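Local coordinates for glutathione S-transferase (Pseudomonas fluorescens, PDB 3M3M), which binds glutathione and probably catalyses its transfer to other substrates, as enzymes of the glutathione transferase family do, at residues Arg90-Gln95 against Tyr151-His156; Ala163-Thr168 against Pro195-Met200. All coordinates share one frame; numbering follows the deposited sequence. Where two conformers were deposited one is given.

Interaction 1: Arg90-Gln95 against Tyr151-His156; sequences RTQVLQ and YLVGEH
CG2 of Val-153 lies over one face of the peptide group that joins Gln-92 to Val-93, 3.6 Å from Val-93 N and 3.7 Å from Gln-92 C. The rings of the loop 151-156 are turned to other neighbours: Tyr-151 meets Tyr-157 at a shallow angle of about 25°, and Glu-155 CB sits over one face of the His-156 imidazole, toward its rim. The contact belongs to the all-helical C-terminal domain of the glutathione transferase fold, where this loop, on its way to helix 159-168, is pressed against the early turns of helix 87-117. No hydrogen bond crosses; the union is apolar. In Val-153, CG1 stands anti to the backbone N (chi1 -179°), which brings CG2 round beside that nitrogen and onto the helix, while CG1 flanks Gln-92 CB at 4.0 Å. Only the base of Gln-92 takes part, and beyond CG its chain runs on extended. The two valine side chains cross at about a right angle. Leu-89 and Trp-96 of helix 87-117 add apolar surface against Val-153, as Leu-83, Pro-84 and Ile-159 do against Val-93. The loop keeps its shape through a type II' turn from Val-153 to His-156, with Gly-154 at positive phi, and through Tyr-151 N bonding to Gly-154 O at 3.2 Å. Asp-161 OD1 accepts from Leu-152 N, tying the loop to the first turn of helix 159-168. Between the valines the approach is methyl to methyl, Val-93 CG2 lying 3.7 Å from Val-153 CG2.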
ATOM      1  N   ARG A  90      -4.750  15.748   9.296  1.00 12.39           N
ATOM      2  CA  ARG A  90      -4.706  15.440   7.844  0.50 12.79           C
ATOM      3  C   ARG A  90      -3.259  15.502   7.379  1.00 11.76           C
ATOM      4  O   ARG A  90      -2.834  14.623   6.584  1.00 13.95           O
ATOM      5  CB  ARG A  90      -5.548  16.357   6.936  0.50 12.49           C
ATOM      6  CG  ARG A  90      -5.188  16.292   5.415  0.50 14.02           C
ATOM      7  CD  ARG A  90      -6.030  17.288   4.503  0.50 14.98           C
ATOM      8  NE  ARG A  90      -5.871  16.988   3.084  0.50  9.38           N
ATOM      9  CZ  ARG A  90      -5.017  17.622   2.255  0.50 11.28           C
ATOM     10  NH1 ARG A  90      -4.309  18.584   2.705  0.50 13.88           N
ATOM     11  NH2 ARG A  90      -4.915  17.263   0.980  0.50 10.95           N
ATOM     12  N   THR A  91      -2.495  16.484   7.900  1.00 11.04           N
ATOM     13  CA  THR A  91      -1.074  16.607   7.459  1.00 11.26           C
ATOM     14  C   THR A  91      -0.265  15.406   7.947  1.00 10.11           C
ATOM     15  O   THR A  91       0.592  14.848   7.197  1.00  9.35           O
ATOM     16  CB  THR A  91      -0.476  17.934   7.989  1.00  9.58           C
ATOM     17  OG1 THR A  91      -1.276  18.977   7.409  1.00 13.57           O
ATOM     18  CG2 THR A  91       1.004  18.078   7.477  1.00  9.55           C
ATOM     19  N   GLN A  92      -0.555  14.940   9.170  1.00  9.58           N
ATOM     20  CA  GLN A  92       0.189  13.777   9.642  1.00  8.57           C
ATOM     21  C   GLN A  92      -0.120  12.514   8.857  1.00  8.24           C
ATOM     22  O   GLN A  92       0.766  11.680   8.680  1.00  8.01           O
ATOM     23  CB  GLN A  92      -0.011  13.517  11.144  1.00 10.93           C
ATOM     24  CG  GLN A  92       0.736  14.740  11.881  1.00 14.31           C
ATOM     25  CD  GLN A  92       0.582  14.801  13.365  1.00 23.73           C
ATOM     26  OE1 GLN A  92      -0.527  14.735  13.900  1.00 20.45           O
ATOM     27  NE2 GLN A  92       1.728  15.047  14.066  1.00 27.16           N
ATOM     28  N   VAL A  93      -1.389  12.331   8.495  1.00 10.02           N
ATOM     29  CA  VAL A  93      -1.732  11.203   7.602  1.00  8.43           C
ATOM     30  C   VAL A  93      -0.908  11.308   6.283  1.00  8.69           C
ATOM     31  O   VAL A  93      -0.299  10.318   5.848  1.00  8.23           O
ATOM     32  CB  VAL A  93      -3.260  11.180   7.340  1.00 10.32           C
ATOM     33  CG1 VAL A  93      -3.600  10.319   6.068  1.00  9.91           C
ATOM     34  CG2 VAL A  93      -3.954  10.729   8.639  1.00 10.15           C
ATOM     35  N   LEU A  94      -0.838  12.512   5.697  1.00  7.86           N
ATOM     36  CA  LEU A  94      -0.089  12.673   4.396  1.00  7.63           C
ATOM     37  C   LEU A  94       1.375  12.468   4.668  1.00  7.33           C
ATOM     38  O   LEU A  94       2.020  11.869   3.858  1.00  7.36           O
ATOM     39  CB  LEU A  94      -0.303  14.092   3.771  1.00  7.70           C
ATOM     40  CG  LEU A  94      -1.782  14.242   3.321  1.00 10.55           C
ATOM     41  CD1 LEU A  94      -2.010  15.702   2.867  1.00  9.85           C
ATOM     42  CD2 LEU A  94      -2.082  13.313   2.107  1.00 11.60           C
ATOM     43  N   GLN A  95       1.871  12.853   5.842  1.00  7.18           N
ATOM     44  CA  GLN A  95       3.297  12.642   6.154  1.00  5.94           C
ATOM     45  C   GLN A  95       3.601  11.148   6.058  1.00  7.39           C
ATOM     46  O   GLN A  95       4.572  10.780   5.451  1.00  7.64           O
ATOM     47  CB  GLN A  95       3.527  13.170   7.595  1.00  7.54           C
ATOM     48  CG  GLN A  95       4.847  12.824   8.171  1.00  7.67           C
ATOM     49  CD  GLN A  95       4.819  13.159   9.655  1.00 11.28           C
ATOM     50  OE1 GLN A  95       4.985  14.317  10.065  1.00 11.91           O
ATOM     51  NE2 GLN A  95       4.562  12.115  10.485  1.00  9.90           N
ATOM     52  N   TYR A 151      -2.204   3.581  16.345  1.00 12.67           N
ATOM     53  CA  TYR A 151      -2.195   3.709  14.846  1.00 10.79           C
ATOM     54  C   TYR A 151      -1.157   4.782  14.556  1.00 10.99           C
ATOM     55  O   TYR A 151      -0.570   5.377  15.503  1.00 12.97           O
ATOM     56  CB  TYR A 151      -3.558   4.141  14.304  1.00  9.57           C
ATOM     57  CG  TYR A 151      -4.566   3.024  14.470  1.00 10.40           C
ATOM     58  CD1 TYR A 151      -4.563   1.903  13.620  1.00 12.75           C
ATOM     59  CD2 TYR A 151      -5.500   3.079  15.478  1.00 15.72           C
ATOM     60  CE1 TYR A 151      -5.517   0.853  13.799  1.00 18.00           C
ATOM     61  CE2 TYR A 151      -6.423   2.020  15.679  1.00 17.83           C
ATOM     62  CZ  TYR A 151      -6.433   0.945  14.817  1.00 19.65           C
ATOM     63  OH  TYR A 151      -7.417  -0.042  14.985  1.00 22.17           O
ATOM     64  N   LEU A 152      -0.840   4.972  13.274  1.00 10.75           N
ATOM     65  CA  LEU A 152       0.276   5.917  13.008  1.00 11.76           C
ATOM     66  C   LEU A 152      -0.088   7.321  13.381  1.00 12.70           C
ATOM     67  O   LEU A 152       0.825   8.094  13.780  1.00 13.57           O
ATOM     68  CB  LEU A 152       0.711   5.826  11.494  1.00  8.05           C
ATOM     69  CG  LEU A 152       1.397   4.473  11.284  1.00 10.17           C
ATOM     70  CD1 LEU A 152       1.458   4.284   9.759  1.00 11.96           C
ATOM     71  CD2 LEU A 152       2.804   4.419  11.878  1.00  9.20           C
ATOM     72  N   VAL A 153      -1.384   7.676  13.247  1.00 12.05           N
ATOM     73  CA  VAL A 153      -1.837   9.011  13.575  1.00 13.06           C
ATOM     74  C   VAL A 153      -2.826   8.866  14.745  1.00 15.59           C
ATOM     75  O   VAL A 153      -4.021   8.598  14.528  1.00 14.41           O
ATOM     76  CB  VAL A 153      -2.454   9.772  12.379  1.00 14.35           C
ATOM     77  CG1 VAL A 153      -2.915  11.210  12.767  1.00 17.38           C
ATOM     78  CG2 VAL A 153      -1.408   9.894  11.140  1.00 11.21           C
ATOM     79  N   GLY A 154      -2.273   8.935  15.971  1.00 18.02           N
ATOM     80  CA  GLY A 154      -3.114   8.853  17.161  1.00 17.83           C
ATOM     81  C   GLY A 154      -3.920   7.588  17.321  1.00 17.48           C
ATOM     82  O   GLY A 154      -3.392   6.473  17.188  1.00 16.17           O
ATOM     83  N   GLU A 155      -5.178   7.771  17.724  1.00 17.40           N
ATOM     84  CA  GLU A 155      -6.033   6.654  18.097  1.00 18.98           C
ATOM     85  C   GLU A 155      -6.940   6.218  17.025  1.00 18.23           C
ATOM     86  O   GLU A 155      -7.901   5.453  17.344  1.00 19.71           O
ATOM     87  CB  GLU A 155      -6.952   7.117  19.308  1.00 20.52           C
ATOM     88  CG  GLU A 155      -6.185   7.409  20.566  1.00 27.22           C
ATOM     89  CD  GLU A 155      -5.875   6.113  21.348  1.00 40.13           C
ATOM     90  OE1 GLU A 155      -6.676   5.125  21.265  1.00 43.65           O
ATOM     91  OE2 GLU A 155      -4.862   6.084  22.093  1.00 44.37           O
ATOM     92  N   HIS A 156      -6.809   6.749  15.786  1.00 15.87           N
ATOM     93  CA  HIS A 156      -7.837   6.440  14.793  1.00 13.63           C
ATOM     94  C   HIS A 156      -7.109   5.814  13.559  1.00 13.90           C
ATOM     95  O   HIS A 156      -6.165   6.407  13.009  1.00 13.23           O
ATOM     96  CB  HIS A 156      -8.595   7.692  14.367  1.00 16.57           C
ATOM     97  CG  HIS A 156      -9.366   8.306  15.509  1.00 19.15           C
ATOM     98  ND1 HIS A 156     -10.549   7.771  15.964  1.00 19.94           N
ATOM     99  CD2 HIS A 156      -9.042   9.296  16.381  1.00 21.96           C
ATOM    100  CE1 HIS A 156     -10.987   8.460  17.005  1.00 21.14           C
ATOM    101  NE2 HIS A 156     -10.082   9.390  17.290  1.00 22.27           N
TER

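Interaction 2: Ala163-Thr168 against Pro195-Met200; sequences ALYAYT and PRHVPM
Tyr-165 and His-197 form the tight part of this contact, their side chains coming from opposite directions, with CE2 of Tyr-165 3.8 Å from CE1 of His-197. Here, in the glutathione transferase fold, the C-terminal tail 195-200 passes between helix 159-168 of the helical domain and helix 13-24 of the thioredoxin-like domain. The ring planes stand at 89° and the rings meet obliquely, their centroids 5.6 Å apart. Tyr-16 of helix 13-24 touches both side chains, and His-169 stacks on Tyr-165. The polar ends meet less directly: a water in the plane of both rings lies 2.7 Å from Tyr-165 OH and 2.8 Å from His-197 NE2, and Gln-192 NE2 gives that hydroxyl a further partner. With an alanine in place of Tyr-165, the water and Gln-192 would probably lose their hydroxyl partner, and a gap would be likely to open beside His-197. Packing is looser at the selenomethionine Met-200, whose chain, extended as far as SE, bends at chi3 (-107°) and brings CE no closer than 4.2 Å to Ala-166 O. At the solvent side Pro-195 and Arg-196 are exposed, although Arg-196 NE still bonds to Asn-23 O. Within the helix, Leu-164 O is gripped twice, by Thr-168 N and, from the opposite face of its carbonyl plane, by Thr-168 OG1 at 2.6 Å.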
ATOM      1  N   ALA A 163      -2.033   2.596   3.873  1.00  6.61           N
ATOM      2  CA  ALA A 163      -0.866   2.742   2.948  1.00  8.16           C
ATOM      3  C   ALA A 163       0.328   1.879   3.411  1.00  8.34           C
ATOM      4  O   ALA A 163       1.051   1.240   2.595  1.00  9.26           O
ATOM      5  CB  ALA A 163      -0.504   4.247   2.857  1.00  7.72           C
ATOM      6  N   LEU A 164       0.656   1.934   4.719  1.00  7.22           N
ATOM      7  CA  LEU A 164       1.827   1.190   5.238  1.00  7.01           C
ATOM      8  C   LEU A 164       1.537  -0.304   5.508  1.00  6.80           C
ATOM      9  O   LEU A 164       2.491  -1.124   5.475  1.00  8.97           O
ATOM     10  CB  LEU A 164       2.418   1.888   6.477  1.00  6.60           C
ATOM     11  CG  LEU A 164       3.229   3.138   5.984  1.00 11.17           C
ATOM     12  CD1 LEU A 164       3.345   4.185   6.942  1.00 13.02           C
ATOM     13  CD2 LEU A 164       4.597   2.715   5.520  1.00  6.39           C
ATOM     14  N   TYR A 165       0.263  -0.685   5.746  1.00  7.90           N
ATOM     15  CA  TYR A 165      -0.026  -2.085   6.019  1.00  7.25           C
ATOM     16  C   TYR A 165       0.164  -2.908   4.770  1.00  7.33           C
ATOM     17  O   TYR A 165       0.584  -4.072   4.872  1.00  8.01           O
ATOM     18  CB  TYR A 165      -1.480  -2.199   6.465  1.00  5.64           C
ATOM     19  CG  TYR A 165      -1.907  -3.620   6.777  1.00  8.30           C
ATOM     20  CD1 TYR A 165      -1.574  -4.218   8.055  1.00  8.37           C
ATOM     21  CD2 TYR A 165      -2.588  -4.364   5.821  1.00  8.52           C
ATOM     22  CE1 TYR A 165      -1.933  -5.537   8.317  1.00  8.88           C
ATOM     23  CE2 TYR A 165      -2.920  -5.733   6.095  1.00  9.31           C
ATOM     24  CZ  TYR A 165      -2.564  -6.265   7.306  1.00 11.21           C
ATOM     25  OH  TYR A 165      -2.915  -7.613   7.546  1.00 10.18           O
ATOM     26  N   ALA A 166      -0.132  -2.303   3.602  1.00  8.29           N
ATOM     27  CA  ALA A 166      -0.211  -3.109   2.374  1.00  8.56           C
ATOM     28  C   ALA A 166       1.080  -3.896   2.124  1.00  9.24           C
ATOM     29  O   ALA A 166       0.986  -5.110   1.871  1.00  9.74           O
ATOM     30  CB  ALA A 166      -0.580  -2.211   1.127  1.00  8.39           C
ATOM     31  N   TYR A 167       2.262  -3.262   2.153  1.00  7.71           N
ATOM     32  CA  TYR A 167       3.431  -4.047   1.997  1.00  8.16           C
ATOM     33  C   TYR A 167       3.998  -4.505   3.359  1.00  9.69           C
ATOM     34  O   TYR A 167       4.716  -5.511   3.374  1.00  8.73           O
ATOM     35  CB  TYR A 167       4.541  -3.213   1.287  1.00  7.47           C
ATOM     36  CG  TYR A 167       4.263  -3.214  -0.226  1.00  8.72           C
ATOM     37  CD1 TYR A 167       4.544  -4.369  -0.995  1.00  7.17           C
ATOM     38  CD2 TYR A 167       3.835  -2.044  -0.834  1.00  8.23           C
ATOM     39  CE1 TYR A 167       4.297  -4.348  -2.425  1.00  8.60           C
ATOM     40  CE2 TYR A 167       3.644  -1.993  -2.245  1.00 10.22           C
ATOM     41  CZ  TYR A 167       3.891  -3.132  -3.014  1.00 12.10           C
ATOM     42  OH  TYR A 167       3.609  -3.077  -4.430  1.00 15.09           O
ATOM     43  N   THR A 168       3.781  -3.735   4.406  1.00  8.03           N
ATOM     44  CA  THR A 168       4.438  -4.231   5.655  1.00  8.24           C
ATOM     45  C   THR A 168       3.908  -5.645   6.028  1.00  9.53           C
ATOM     46  O   THR A 168       4.685  -6.467   6.485  1.00  9.60           O
ATOM     47  CB  THR A 168       4.234  -3.273   6.815  1.00  8.33           C
ATOM     48  OG1 THR A 168       4.754  -1.967   6.469  1.00  7.67           O
ATOM     49  CG2 THR A 168       5.021  -3.760   8.087  1.00  8.77           C
ATOM     50  N   PRO A 195     -13.776  -4.897  11.541  1.00 11.41           N
ATOM     51  CA  PRO A 195     -14.766  -5.886  11.131  1.00 11.00           C
ATOM     52  C   PRO A 195     -14.949  -6.006   9.599  1.00 11.32           C
ATOM     53  O   PRO A 195     -15.432  -7.066   9.133  1.00 12.36           O
ATOM     54  CB  PRO A 195     -16.025  -5.416  11.855  1.00 10.87           C
ATOM     55  CG  PRO A 195     -15.794  -3.899  12.107  1.00 12.02           C
ATOM     56  CD  PRO A 195     -14.302  -3.831  12.427  1.00 12.28           C
ATOM     57  N   ARG A 196     -14.525  -4.997   8.826  1.00 10.64           N
ATOM     58  CA  ARG A 196     -14.693  -5.032   7.369  1.00  8.76           C
ATOM     59  C   ARG A 196     -13.357  -5.284   6.685  1.00  7.41           C
ATOM     60  O   ARG A 196     -13.317  -5.216   5.422  1.00  8.82           O
ATOM     61  CB  ARG A 196     -15.312  -3.727   6.858  1.00 11.08           C
ATOM     62  CG  ARG A 196     -16.723  -3.460   7.400  1.00 11.53           C
ATOM     63  CD  ARG A 196     -17.373  -2.329   6.629  1.00 10.93           C
ATOM     64  NE  ARG A 196     -17.447  -2.656   5.172  1.00 11.17           N
ATOM     65  CZ  ARG A 196     -18.453  -3.303   4.587  1.00 13.19           C
ATOM     66  NH1 ARG A 196     -19.556  -3.614   5.334  1.00 13.37           N
ATOM     67  NH2 ARG A 196     -18.407  -3.613   3.307  1.00 13.02           N
ATOM     68  N   HIS A 197     -12.358  -5.682   7.487  1.00 10.19           N
ATOM     69  CA  HIS A 197     -10.994  -5.938   6.902  1.00  8.60           C
ATOM     70  C   HIS A 197     -11.143  -7.033   5.807  1.00  8.81           C
ATOM     71  O   HIS A 197     -11.962  -8.027   5.986  1.00 10.30           O
ATOM     72  CB  HIS A 197     -10.014  -6.395   7.943  1.00  9.77           C
ATOM     73  CG  HIS A 197      -8.627  -6.637   7.357  1.00 11.55           C
ATOM     74  ND1 HIS A 197      -7.845  -5.586   6.942  1.00 10.16           N
ATOM     75  CD2 HIS A 197      -7.911  -7.766   7.131  1.00 10.16           C
ATOM     76  CE1 HIS A 197      -6.676  -6.049   6.490  1.00 10.21           C
ATOM     77  NE2 HIS A 197      -6.702  -7.379   6.565  1.00 10.01           N
ATOM     78  N   VAL A 198     -10.372  -6.924   4.711  1.00  7.94           N
ATOM     79  CA  VAL A 198     -10.238  -8.075   3.726  1.00  8.81           C
ATOM     80  C   VAL A 198      -8.773  -8.293   3.500  1.00  9.45           C
ATOM     81  O   VAL A 198      -7.968  -7.295   3.547  1.00  9.10           O
ATOM     82  CB  VAL A 198     -10.954  -7.744   2.356  1.00  9.24           C
ATOM     83  CG1 VAL A 198     -12.510  -7.568   2.534  1.00 10.00           C
ATOM     84  CG2 VAL A 198     -10.384  -6.426   1.625  1.00  8.91           C
ATOM     85  N   PRO A 199      -8.359  -9.557   3.288  1.00  9.93           N
ATOM     86  CA  PRO A 199      -6.999  -9.914   2.990  1.00 10.42           C
ATOM     87  C   PRO A 199      -6.637  -9.594   1.552  1.00  9.04           C
ATOM     88  O   PRO A 199      -7.492  -9.267   0.718  1.00  9.02           O
ATOM     89  CB  PRO A 199      -6.939 -11.450   3.195  1.00 11.99           C
ATOM     90  CG  PRO A 199      -8.340 -11.894   2.753  1.00 11.91           C
ATOM     91  CD  PRO A 199      -9.263 -10.709   3.201  1.00 11.67           C
HETATM   92  N   MSE A 200      -5.314  -9.616   1.286  1.00  9.28           N
HETATM   93  CA  MSE A 200      -4.826  -9.300  -0.044  1.00  9.15           C
HETATM   94  C   MSE A 200      -5.372 -10.281  -1.060  1.00 10.92           C
HETATM   95  O   MSE A 200      -5.933  -9.883  -2.095  1.00 11.52           O
HETATM   96  CB  MSE A 200      -3.293  -9.453  -0.045  1.00 10.32           C
HETATM   97  CG  MSE A 200      -2.778  -9.207  -1.403  1.00 11.91           C
HETATM   98 SE   MSE A 200      -0.703  -9.318  -1.221  1.00 21.76          SE
HETATM   99  CE  MSE A 200      -0.301  -7.375  -1.415  1.00 14.45           C
TER
HETATM  100  O   HOH W   1      -4.538  -9.141   6.011  1.00 10.76           O

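The two contacts follow one another along the chain and are joined through helix 159-168, which the loop of interaction 1 leads into and on which interaction 2 is built. Their centres are 16 Å apart, yet they touch where Leu-152 CD1 packs 3.4 Å from Leu-164 CD1. Interaction 1 lies within the helical domain, away from the glutathione site; the side chain of Val-93 is about 12 Å from the bound sodium ion. Interaction 2 is nearer the ligand: Tyr-167, on the same helix, touches glutathione, and the side chain of Met-200 is about 9 Å from it. Helix 159-168 thus carries both loop packing and a pocket residue.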